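PDB 5DXI: trehalose-6-phosphate phosphatase from Candida albicans, which is a trehalose-phosphatase family member of the HAD superfamily and, in this model, holds a magnesium ion, a beryllium trifluoride ion and a two-glucose glycan. Local coordinates for residues D28-G31 with T32-I36; P35-D39 with P40-I44; N104-S108 with F109-W113; E193-K196 with R197-H201. One frame throughout, in Å; residues are numbered along the deposited sequence.

Contact 1: residues D28-G31 with T32-I36; sequences DYDG and TLTPI. With MG (magnesium ion), chain E; BEF (beryllium trifluoride ion), chain F; GLC (alpha-D-glucopyranose), chain C; GLC (alpha-D-glucopyranose), chain B.
Asp28 OD2 is gripped from two directions: Thr32 OG1 donates to it at 2.6 Å, on the lone pair turned away from OD1, and it also binds the magnesium ion at 2.1 Å. The sequence Asp28-Tyr29-Asp30-Gly31-Thr32 fits the DxDx(T/V) motif of HAD proteins, placed where strand 23-27 ends. With CG anti to the backbone N (chi1 -176°), the Asp28 carboxylate turns OD2 to the magnesium ion and OD1 to the beryllium; OD1 is covalently joined to the beryllium atom of the beryllium trifluoride ion at 1.5 Å. The backbone N atoms of Tyr29 and Asp30 both donate to F3 of that ion. Asp30 supplies its carbonyl O to the magnesium ion, whose shell also holds two waters and Asp233, with F2 of the trifluoride 2.0 Å from the metal; the Asp30 carboxylate meets Arg70 in a salt bridge. A turn closes behind the site. Tyr29 O accepts from Leu33 N at 2.8 Å in the carbonyl plane and from Thr32 N, which stands above that plane. Gly31, with positive phi (73°), gives a weak bond from its N to Thr34 O, and its CA packs against Ile36 CG1. Tyr29 OH is hydrogen-bonded to Ala43 O, and its ring receives a CH-pi contact: Thr34 CG2 lies over one face, 3.8 Å from the centroid and shifted toward CE2 and CZ.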
loop_
_atom_site.group_PDB
_atom_site.type_symbol
_atom_site.label_atom_id
_atom_site.label_comp_id
_atom_site.label_asym_id
_atom_site.label_seq_id
_atom_site.Cartn_x
_atom_site.Cartn_y
_atom_site.Cartn_z
ATOM N N ASP A 28 -2.498 2.742 1.623
ATOM C CA ASP A 28 -1.089 3.041 1.539
ATOM C C ASP A 28 -0.776 4.275 2.405
ATOM O O ASP A 28 -1.655 5.116 2.585
ATOM C CB ASP A 28 -0.706 3.329 0.110
ATOM C CG ASP A 28 0.732 3.551 -0.022
ATOM O OD1 ASP A 28 1.409 2.694 0.544
ATOM O OD2 ASP A 28 1.182 4.555 -0.607
ATOM N N TYR A 29 0.461 4.409 2.897
ATOM C CA TYR A 29 0.836 5.603 3.668
ATOM C C TYR A 29 1.604 6.617 2.819
ATOM O O TYR A 29 1.055 7.650 2.430
ATOM C CB TYR A 29 1.672 5.248 4.910
ATOM C CG TYR A 29 2.004 6.489 5.732
ATOM C CD1 TYR A 29 1.003 7.173 6.412
ATOM C CD2 TYR A 29 3.299 6.988 5.796
ATOM C CE1 TYR A 29 1.274 8.311 7.146
ATOM C CE2 TYR A 29 3.590 8.147 6.539
ATOM C CZ TYR A 29 2.562 8.793 7.216
ATOM O OH TYR A 29 2.802 9.932 7.966
ATOM N N ASP A 30 2.858 6.321 2.502
ATOM C CA ASP A 30 3.701 7.288 1.795
ATOM C C ASP A 30 3.208 7.638 0.396
ATOM O O ASP A 30 2.897 6.771 -0.402
ATOM C CB ASP A 30 5.138 6.782 1.700
ATOM C CG ASP A 30 5.825 6.751 3.051
ATOM O OD1 ASP A 30 6.248 7.831 3.513
ATOM O OD2 ASP A 30 5.944 5.654 3.643
ATOM N N GLY A 31 3.130 8.936 0.120
ATOM C CA GLY A 31 2.686 9.433 -1.167
ATOM C C GLY A 31 1.188 9.273 -1.357
ATOM O O GLY A 31 0.649 9.563 -2.430
ATOM N N THR A 32 0.509 8.851 -0.298
ATOM C CA THR A 32 -0.905 8.543 -0.382
ATOM C C THR A 32 -1.670 9.288 0.703
ATOM O O THR A 32 -2.556 10.081 0.394
ATOM C CB THR A 32 -1.136 7.015 -0.277
ATOM O OG1 THR A 32 -0.497 6.373 -1.392
ATOM C CG2 THR A 32 -2.625 6.680 -0.267
ATOM N N LEU A 33 -1.321 9.044 1.967
ATOM C CA LEU A 33 -1.922 9.772 3.090
ATOM C C LEU A 33 -1.072 10.983 3.489
ATOM O O LEU A 33 -1.509 11.831 4.270
ATOM C CB LEU A 33 -2.111 8.846 4.293
ATOM C CG LEU A 33 -3.007 7.632 4.063
ATOM C CD1 LEU A 33 -3.096 6.750 5.316
ATOM C CD2 LEU A 33 -4.381 8.105 3.649
ATOM N N THR A 34 0.137 11.054 2.937
ATOM C CA THR A 34 1.080 12.135 3.230
ATOM C C THR A 34 1.977 12.297 2.027
ATOM O O THR A 34 2.262 11.327 1.335
ATOM C CB THR A 34 1.957 11.857 4.496
ATOM O OG1 THR A 34 2.774 13.005 4.776
ATOM C CG2 THR A 34 2.887 10.674 4.258
ATOM N N PRO A 35 2.430 13.524 1.762
ATOM C CA PRO A 35 3.196 13.718 0.530
ATOM C C PRO A 35 4.565 13.054 0.546
ATOM O O PRO A 35 5.117 12.736 1.599
ATOM C CB PRO A 35 3.336 15.257 0.432
ATOM C CG PRO A 35 2.956 15.777 1.773
ATOM C CD PRO A 35 1.996 14.801 2.353
ATOM N N ILE A 36 5.084 12.810 -0.651
ATOM C CA ILE A 36 6.451 12.362 -0.828
ATOM C C ILE A 36 7.421 13.475 -0.439
ATOM O O ILE A 36 7.319 14.578 -0.961
ATOM C CB ILE A 36 6.694 11.943 -2.273
ATOM C CG1 ILE A 36 5.847 10.691 -2.602
ATOM C CG2 ILE A 36 8.158 11.695 -2.526
ATOM C CD1 ILE A 36 6.314 9.416 -1.910
HETATM MG MG MG E . 3.180 4.883 -1.170
HETATM BE BE BEF F . 2.797 3.046 1.082
HETATM F F1 BEF F . 4.053 1.827 0.830
HETATM F F2 BEF F . 3.932 4.286 0.539
HETATM F F3 BEF F . 3.264 3.406 2.748
HETATM C C1 GLC C . 9.284 5.468 1.994
HETATM C C2 GLC C . 10.245 4.634 2.831
HETATM C C3 GLC C . 10.400 3.247 2.200
HETATM C C4 GLC C . 9.031 2.604 2.063
HETATM C C5 GLC C . 8.137 3.518 1.230
HETATM C C6 GLC C . 6.729 2.954 1.182
HETATM O O1 GLC C . 9.847 5.720 0.707
HETATM O O2 GLC C . 11.501 5.303 2.892
HETATM O O3 GLC C . 11.210 2.425 3.028
HETATM O O4 GLC C . 9.138 1.318 1.416
HETATM O O5 GLC C . 8.033 4.800 1.826
HETATM O O6 GLC C . 6.165 3.000 2.498
HETATM C C1 GLC B . 9.070 6.674 -0.033
HETATM C C2 GLC B . 9.799 7.079 -1.297
HETATM C C3 GLC B . 11.054 7.868 -0.950
HETATM C C4 GLC B . 10.686 9.099 -0.125
HETATM C C5 GLC B . 9.941 8.639 1.126
HETATM C C6 GLC B . 9.441 9.802 1.974
HETATM O O2 GLC B . 10.171 5.936 -2.062
HETATM O O3 GLC B . 11.711 8.240 -2.164
HETATM O O4 GLC B . 11.866 9.797 0.280
HETATM O O5 GLC B . 8.799 7.851 0.746
HETATM O O6 GLC B . 8.387 10.472 1.255
HETATM O O HOH W 1 5.833 9.954 1.943
HETATM O O HOH W 2 3.562 3.019 -2.052
HETATM O O HOH W 3 4.875 5.717 -1.905
#

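Contact 2: residues P35-D39 with P40-I44; sequences PIVQD and PAAAI. With GLC (alpha-D-glucopyranose), chain B.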
loop_
_atom_site.group_PDB
_atom_site.type_symbol
_atom_site.label_atom_id
_atom_site.label_comp_id
_atom_site.label_asym_id
_atom_site.label_seq_id
_atom_site.Cartn_x
_atom_site.Cartn_y
_atom_site.Cartn_z
ATOM N N PRO A 35 2.430 13.524 1.762
ATOM C CA PRO A 35 3.196 13.718 0.530
ATOM C C PRO A 35 4.565 13.054 0.546
ATOM O O PRO A 35 5.117 12.736 1.599
ATOM C CB PRO A 35 3.336 15.257 0.432
ATOM C CG PRO A 35 2.956 15.777 1.773
ATOM C CD PRO A 35 1.996 14.801 2.353
ATOM N N ILE A 36 5.084 12.810 -0.651
ATOM C CA ILE A 36 6.451 12.362 -0.828
ATOM C C ILE A 36 7.421 13.475 -0.439
ATOM O O ILE A 36 7.319 14.578 -0.961
ATOM C CB ILE A 36 6.694 11.943 -2.273
ATOM C CG1 ILE A 36 5.847 10.691 -2.602
ATOM C CG2 ILE A 36 8.158 11.695 -2.526
ATOM C CD1 ILE A 36 6.314 9.416 -1.910
ATOM N N VAL A 37 8.357 13.189 0.456
ATOM C CA VAL A 37 9.368 14.179 0.813
ATOM C C VAL A 37 10.774 13.601 0.747
ATOM O O VAL A 37 10.967 12.384 0.622
ATOM C CB VAL A 37 9.134 14.763 2.218
ATOM C CG1 VAL A 37 7.871 15.628 2.228
ATOM C CG2 VAL A 37 9.059 13.649 3.284
ATOM N N GLN A 38 11.748 14.503 0.837
ATOM C CA GLN A 38 13.163 14.185 0.710
ATOM C C GLN A 38 13.646 13.257 1.842
ATOM O O GLN A 38 14.370 12.277 1.620
ATOM C CB GLN A 38 13.961 15.495 0.701
ATOM C CG GLN A 38 13.643 16.420 -0.501
ATOM C CD GLN A 38 12.360 17.276 -0.317
ATOM O OE1 GLN A 38 11.683 17.220 0.716
ATOM N NE2 GLN A 38 12.031 18.054 -1.333
ATOM N N ASP A 39 13.238 13.587 3.058
ATOM C CA ASP A 39 13.665 12.870 4.254
ATOM C C ASP A 39 12.521 11.988 4.748
ATOM O O ASP A 39 11.492 12.504 5.187
ATOM C CB ASP A 39 14.112 13.875 5.323
ATOM C CG ASP A 39 14.537 13.219 6.628
ATOM O OD1 ASP A 39 14.487 11.973 6.754
ATOM O OD2 ASP A 39 14.953 13.972 7.536
ATOM N N PRO A 40 12.689 10.650 4.664
ATOM C CA PRO A 40 11.595 9.744 5.044
ATOM C C PRO A 40 11.129 9.951 6.475
ATOM O O PRO A 40 9.944 9.752 6.755
ATOM C CB PRO A 40 12.205 8.347 4.844
ATOM C CG PRO A 40 13.262 8.555 3.790
ATOM C CD PRO A 40 13.836 9.922 4.092
ATOM N N ALA A 41 12.029 10.379 7.363
ATOM C CA ALA A 41 11.669 10.572 8.769
ATOM C C ALA A 41 10.714 11.746 8.956
ATOM O O ALA A 41 10.053 11.860 9.998
ATOM C CB ALA A 41 12.921 10.774 9.623
ATOM N N ALA A 42 10.648 12.606 7.946
ATOM C CA ALA A 42 9.807 13.804 7.977
ATOM C C ALA A 42 8.397 13.560 7.444
ATOM O O ALA A 42 7.576 14.477 7.434
ATOM C CB ALA A 42 10.463 14.914 7.178
ATOM N N ALA A 43 8.120 12.336 6.989
ATOM C CA ALA A 43 6.825 12.005 6.394
ATOM C C ALA A 43 5.777 11.775 7.467
ATOM O O ALA A 43 5.254 10.667 7.619
ATOM C CB ALA A 43 6.938 10.761 5.483
ATOM N N ILE A 44 5.419 12.837 8.170
ATOM C CA ILE A 44 4.660 12.702 9.406
ATOM C C ILE A 44 3.165 12.927 9.199
ATOM O O ILE A 44 2.789 13.786 8.422
ATOM C CB ILE A 44 5.227 13.730 10.446
ATOM C CG1 ILE A 44 6.609 13.278 10.936
ATOM C CG2 ILE A 44 4.253 14.014 11.593
ATOM C CD1 ILE A 44 7.313 14.332 11.812
HETATM C C1 GLC B . 9.070 6.674 -0.033
HETATM C C2 GLC B . 9.799 7.079 -1.297
HETATM C C3 GLC B . 11.054 7.868 -0.950
HETATM C C4 GLC B . 10.686 9.099 -0.125
HETATM C C5 GLC B . 9.941 8.639 1.126
HETATM C C6 GLC B . 9.441 9.802 1.974
HETATM O O2 GLC B . 10.171 5.936 -2.062
HETATM O O3 GLC B . 11.711 8.240 -2.164
HETATM O O4 GLC B . 11.866 9.797 0.280
HETATM O O5 GLC B . 8.799 7.851 0.746
HETATM O O6 GLC B . 8.387 10.472 1.255
#
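Two hydrogen bonds accepted by Asp39 hold the chain reversal into Pro40-Ala42. Its carbonyl O accepts from Ala42 N at 2.9 Å, and its OD1 accepts from Ala41 N at 3.0 Å, an Asx turn, the donor standing 53° out of the carboxylate plane. Because CG is anti to the backbone N (chi1 178°), the carboxylate folds back over the start of the 3-10 segment 40-42. Apolar contact is modest: Val37 CG2 comes within 4.2 Å of Ala43 CB, with Ala42 CB slightly farther off, so one methyl branch of Val37 meets both alanines. Sugar contacts form the third group. Val37 N donates to O6 of the chain B glucose at 2.8 Å in a nearly straight bond (166°), and Val37 O accepts from O4 of the same sugar at 2.8 Å. Pro40 CA approaches C6 of this glucose to 3.8 Å, placing both arms of the loop against one ligand in the glycan pocket. Ala43, the centre of an inverse gamma turn, touches Arg70, whose NH2 bonds to Pro40 O. This part of the loop lies largely at the surface and, along the chain, runs between strand 23-27 and helix 47-58.

Contact 3: residues N104-S108 with F109-W113; sequences NLAAS and FDMSW
Ala106 meets the following segment through both its backbone and its methyl group. Phe109 N donates to Ala106 O at 2.9 Å, with an N-H...O angle of 159°, although the donor stands well above the carbonyl plane. Ala106 CB touches Phe109 CD2 at 3.6 Å, so one ortho carbon of the ring carries the apolar contact. From farther along, the terminal methyl of Met111 returns to the same alanine: CE lies 3.6 Å from Ala106 O and 4.0 Å from Ala106 CB. A bend at chi2 (-61°) brings this thioether end back. The next shell fixes the alanine itself. Asn104 OD1 accepts from Ala106 N at 2.8 Å, an Asx turn, and Ala107 N donates to Asn104 O at 3.1 Å. Past the methionine, Asp110 OD1 takes two bonds, from Ser112 N at 2.9 Å and from Ser112 OG, which ties down the chain on its way into helix 113-126. Ser112 OG also bonds to Tyr171 OH. Outward again, Phe109 packs on Pro186, Phe188 and Val189, and Met111 on Val138. Two type I beta turns, Asn104-Ala107 and Ala106-Phe109, thus overlap and are followed by a second Asx turn at Asp110; together they form the surface connection from edge strand 103-104 to helix 113-126.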
loop_
_atom_site.group_PDB
_atom_site.type_symbol
_atom_site.label_atom_id
_atom_site.label_comp_id
_atom_site.label_asym_id
_atom_site.label_seq_id
_atom_site.Cartn_x
_atom_site.Cartn_y
_atom_site.Cartn_z
ATOM N N ASN A 104 4.705 -12.213 11.684
ATOM C CA ASN A 104 5.694 -12.189 10.607
ATOM C C ASN A 104 5.340 -13.199 9.533
ATOM O O ASN A 104 5.662 -14.375 9.673
ATOM C CB ASN A 104 7.111 -12.483 11.134
ATOM C CG ASN A 104 8.175 -12.375 10.041
ATOM O OD1 ASN A 104 7.860 -12.146 8.878
ATOM N ND2 ASN A 104 9.441 -12.508 10.423
ATOM N N LEU A 105 4.743 -12.736 8.437
ATOM C CA LEU A 105 4.319 -13.657 7.380
ATOM C C LEU A 105 5.509 -14.239 6.624
ATOM O O LEU A 105 5.361 -15.202 5.870
ATOM C CB LEU A 105 3.350 -12.970 6.404
ATOM C CG LEU A 105 1.927 -12.574 6.845
ATOM C CD1 LEU A 105 1.871 -11.521 7.936
ATOM C CD2 LEU A 105 1.129 -12.112 5.630
ATOM N N ALA A 106 6.694 -13.670 6.827
ATOM C CA ALA A 106 7.886 -14.170 6.144
ATOM C C ALA A 106 8.798 -14.961 7.090
ATOM O O ALA A 106 9.921 -15.304 6.734
ATOM C CB ALA A 106 8.655 -13.022 5.512
ATOM N N ALA A 107 8.311 -15.244 8.292
ATOM C CA ALA A 107 9.131 -15.851 9.342
ATOM C C ALA A 107 9.778 -17.175 8.910
ATOM O O ALA A 107 10.825 -17.558 9.423
ATOM C CB ALA A 107 8.296 -16.060 10.598
ATOM N N SER A 108 9.151 -17.882 7.980
ATOM C CA SER A 108 9.672 -19.182 7.574
ATOM C C SER A 108 10.499 -19.093 6.293
ATOM O O SER A 108 11.032 -20.104 5.818
ATOM C CB SER A 108 8.529 -20.179 7.398
ATOM O OG SER A 108 7.680 -19.796 6.327
ATOM N N PHE A 109 10.592 -17.893 5.723
ATOM C CA PHE A 109 11.307 -17.703 4.459
ATOM C C PHE A 109 12.828 -17.638 4.610
ATOM O O PHE A 109 13.349 -17.222 5.639
ATOM C CB PHE A 109 10.813 -16.441 3.736
ATOM C CG PHE A 109 9.473 -16.605 3.061
ATOM C CD1 PHE A 109 9.088 -17.833 2.541
ATOM C CD2 PHE A 109 8.620 -15.527 2.902
ATOM C CE1 PHE A 109 7.856 -17.986 1.906
ATOM C CE2 PHE A 109 7.398 -15.671 2.262
ATOM C CZ PHE A 109 7.014 -16.895 1.769
ATOM N N ASP A 110 13.524 -18.088 3.570
ATOM C CA ASP A 110 14.976 -17.991 3.476
ATOM C C ASP A 110 15.424 -16.530 3.304
ATOM O O ASP A 110 14.985 -15.846 2.377
ATOM C CB ASP A 110 15.464 -18.861 2.311
ATOM C CG ASP A 110 16.957 -18.711 2.020
ATOM O OD1 ASP A 110 17.729 -18.265 2.896
ATOM O OD2 ASP A 110 17.360 -19.049 0.887
ATOM N N MET A 111 16.310 -16.074 4.186
ATOM C CA MET A 111 16.765 -14.686 4.192
ATOM C C MET A 111 18.200 -14.500 3.696
ATOM O O MET A 111 18.760 -13.411 3.811
ATOM C CB MET A 111 16.641 -14.113 5.608
ATOM C CG MET A 111 15.207 -13.974 6.084
ATOM S SD MET A 111 14.309 -12.847 5.002
ATOM C CE MET A 111 12.621 -13.414 5.187
ATOM N N SER A 112 18.791 -15.538 3.115
ATOM C CA SER A 112 20.209 -15.472 2.769
ATOM C C SER A 112 20.484 -14.575 1.564
ATOM O O SER A 112 21.629 -14.244 1.271
ATOM C CB SER A 112 20.763 -16.880 2.528
ATOM O OG SER A 112 20.167 -17.495 1.400
ATOM N N TRP A 113 19.427 -14.176 0.867
ATOM C CA TRP A 113 19.555 -13.239 -0.237
ATOM C C TRP A 113 19.931 -11.826 0.229
ATOM O O TRP A 113 20.509 -11.060 -0.537
ATOM C CB TRP A 113 18.252 -13.193 -1.040
ATOM C CG TRP A 113 17.046 -12.912 -0.203
ATOM C CD1 TRP A 113 16.243 -13.832 0.410
ATOM C CD2 TRP A 113 16.517 -11.626 0.137
ATOM N NE1 TRP A 113 15.236 -13.196 1.102
ATOM C CE2 TRP A 113 15.384 -11.840 0.949
ATOM C CE3 TRP A 113 16.886 -10.311 -0.173
ATOM C CZ2 TRP A 113 14.618 -10.792 1.454
ATOM C CZ3 TRP A 113 16.120 -9.273 0.324
ATOM C CH2 TRP A 113 14.997 -9.519 1.125
#

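Contact 4: residues E193-K196 with R197-H201; sequences EIVK and RLVLH
Arg197 opens the second segment with a regular helical bond, its N donating to Glu193 O at 2.9 Å. Its side chain runs extended from CG to NE and passes Glu193 O, bringing NE to 4.0 Å from Glu193 OE1 in a long salt bridge. The carboxylate meets the guanidinium at its edge, the two planes 87° apart. Lys196 NZ makes the shorter link, donating to Glu193 OE2 at 2.8 Å on the syn side; a bend at chi3 (74°) turns the lysine back, and the glutamate joins two cations in one network. Leu198 lies alongside Ile194, with CD1 3.9 Å from Ile194 CG2, and both side chains pack on Ile67 of strand 62-67. Helix 191-199 thereby lays its apolar face on the central mixed sheet of the HAD fold, Leu198 also touching Leu24 and Leu26 of strand 23-27. Val199 continues this face: its N bonds to Val195 O at 2.8 Å, while CG2 lies 3.9 Å from Val195 CG1. These valines also reach helix 235-253, Val195 at Met240 and Leu244, Val199 at Ile247 and Trp251. Leu200 leaves helical geometry yet still donates from N to Lys196 O at 3.0 Å. Its CD1 rests on Lys196 CG, on the aliphatic part of the lysine.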
loop_
_atom_site.group_PDB
_atom_site.type_symbol
_atom_site.label_atom_id
_atom_site.label_comp_id
_atom_site.label_asym_id
_atom_site.label_seq_id
_atom_site.Cartn_x
_atom_site.Cartn_y
_atom_site.Cartn_z
ATOM N N GLU A 193 -1.398 -9.998 -1.006
ATOM C CA GLU A 193 -1.714 -11.051 -0.040
ATOM C C GLU A 193 -2.437 -10.489 1.171
ATOM O O GLU A 193 -3.395 -11.082 1.680
ATOM C CB GLU A 193 -0.442 -11.748 0.450
ATOM C CG GLU A 193 -0.018 -12.935 -0.350
ATOM C CD GLU A 193 -1.120 -13.969 -0.469
ATOM O OE1 GLU A 193 -1.652 -14.430 0.576
ATOM O OE2 GLU A 193 -1.451 -14.293 -1.620
ATOM N N ILE A 194 -1.936 -9.354 1.649
ATOM C CA ILE A 194 -2.528 -8.674 2.799
ATOM C C ILE A 194 -3.989 -8.339 2.505
ATOM O O ILE A 194 -4.876 -8.586 3.329
ATOM C CB ILE A 194 -1.755 -7.365 3.167
ATOM C CG1 ILE A 194 -0.272 -7.651 3.409
ATOM C CG2 ILE A 194 -2.351 -6.691 4.400
ATOM C CD1 ILE A 194 -0.010 -8.591 4.580
ATOM N N VAL A 195 -4.228 -7.764 1.330
ATOM C CA VAL A 195 -5.567 -7.357 0.956
ATOM C C VAL A 195 -6.500 -8.582 0.883
ATOM O O VAL A 195 -7.632 -8.542 1.374
ATOM C CB VAL A 195 -5.559 -6.603 -0.382
ATOM C CG1 VAL A 195 -6.966 -6.472 -0.908
ATOM C CG2 VAL A 195 -4.914 -5.223 -0.183
ATOM N N LYS A 196 -6.004 -9.676 0.309
ATOM C CA LYS A 196 -6.770 -10.932 0.273
ATOM C C LYS A 196 -7.113 -11.415 1.692
ATOM O O LYS A 196 -8.245 -11.826 1.959
ATOM C CB LYS A 196 -5.996 -12.012 -0.495
ATOM C CG LYS A 196 -6.669 -13.381 -0.540
ATOM C CD LYS A 196 -6.010 -14.291 -1.591
ATOM C CE LYS A 196 -4.644 -14.801 -1.139
ATOM N NZ LYS A 196 -3.915 -15.546 -2.218
ATOM N N ARG A 197 -6.145 -11.349 2.602
ATOM C CA ARG A 197 -6.371 -11.814 3.967
ATOM C C ARG A 197 -7.361 -10.946 4.732
ATOM O O ARG A 197 -7.992 -11.413 5.688
ATOM C CB ARG A 197 -5.053 -11.884 4.735
ATOM C CG ARG A 197 -4.185 -13.061 4.319
ATOM C CD ARG A 197 -2.830 -12.956 4.985
ATOM N NE ARG A 197 -1.911 -13.995 4.530
ATOM C CZ ARG A 197 -1.290 -14.825 5.359
ATOM N NH1 ARG A 197 -1.498 -14.722 6.663
ATOM N NH2 ARG A 197 -0.461 -15.747 4.893
ATOM N N LEU A 198 -7.507 -9.698 4.302
ATOM C CA LEU A 198 -8.375 -8.741 4.988
ATOM C C LEU A 198 -9.766 -8.705 4.396
ATOM O O LEU A 198 -10.752 -8.534 5.117
ATOM C CB LEU A 198 -7.766 -7.343 4.947
ATOM C CG LEU A 198 -6.500 -7.140 5.776
ATOM C CD1 LEU A 198 -5.917 -5.734 5.559
ATOM C CD2 LEU A 198 -6.762 -7.399 7.278
ATOM N N VAL A 199 -9.839 -8.849 3.075
ATOM C CA VAL A 199 -11.106 -8.793 2.366
ATOM C C VAL A 199 -11.860 -10.120 2.466
ATOM O O VAL A 199 -13.044 -10.151 2.809
ATOM C CB VAL A 199 -10.887 -8.435 0.891
ATOM C CG1 VAL A 199 -12.134 -8.724 0.059
ATOM C CG2 VAL A 199 -10.454 -6.982 0.760
ATOM N N LEU A 200 -11.175 -11.216 2.170
ATOM C CA LEU A 200 -11.821 -12.525 2.222
ATOM C C LEU A 200 -11.733 -13.052 3.636
ATOM O O LEU A 200 -11.010 -14.010 3.908
ATOM C CB LEU A 200 -11.171 -13.498 1.242
ATOM C CG LEU A 200 -11.238 -13.069 -0.223
ATOM C CD1 LEU A 200 -10.510 -14.082 -1.080
ATOM C CD2 LEU A 200 -12.684 -12.884 -0.695
ATOM N N HIS A 201 -12.489 -12.422 4.526
ATOM C CA HIS A 201 -12.340 -12.622 5.965
ATOM C C HIS A 201 -13.557 -12.008 6.650
ATOM O O HIS A 201 -14.061 -10.978 6.205
ATOM C CB HIS A 201 -11.041 -11.966 6.460
ATOM C CG HIS A 201 -10.571 -12.456 7.796
ATOM N ND1 HIS A 201 -10.000 -13.698 7.974
ATOM C CD2 HIS A 201 -10.550 -11.855 9.011
ATOM C CE1 HIS A 201 -9.670 -13.851 9.245
ATOM N NE2 HIS A 201 -9.988 -12.744 9.896
#

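Overall arrangement
Along the chain the contacts come in numerical order, all within the phosphatase domain. Contacts 1 and 2 share Pro35 and Ile36, have centres about 9 Å apart and form a continuous loop from strand 23-27 toward helix 47-58; both touch the chain B glucose, so this loop links the magnesium site to the glycan pocket. Contacts 3 and 4 are about 20 Å apart between centres but meet where Leu105 packs on Ile194 and Arg197, bringing the connection after edge strand 103-104 against helix 191-199. Contact 4 lies across the chain's centre from contact 2, with about 28 Å between their centres. Strand 23-27 relates the two groups: it leads into contact 1, and contact 4 packs on it.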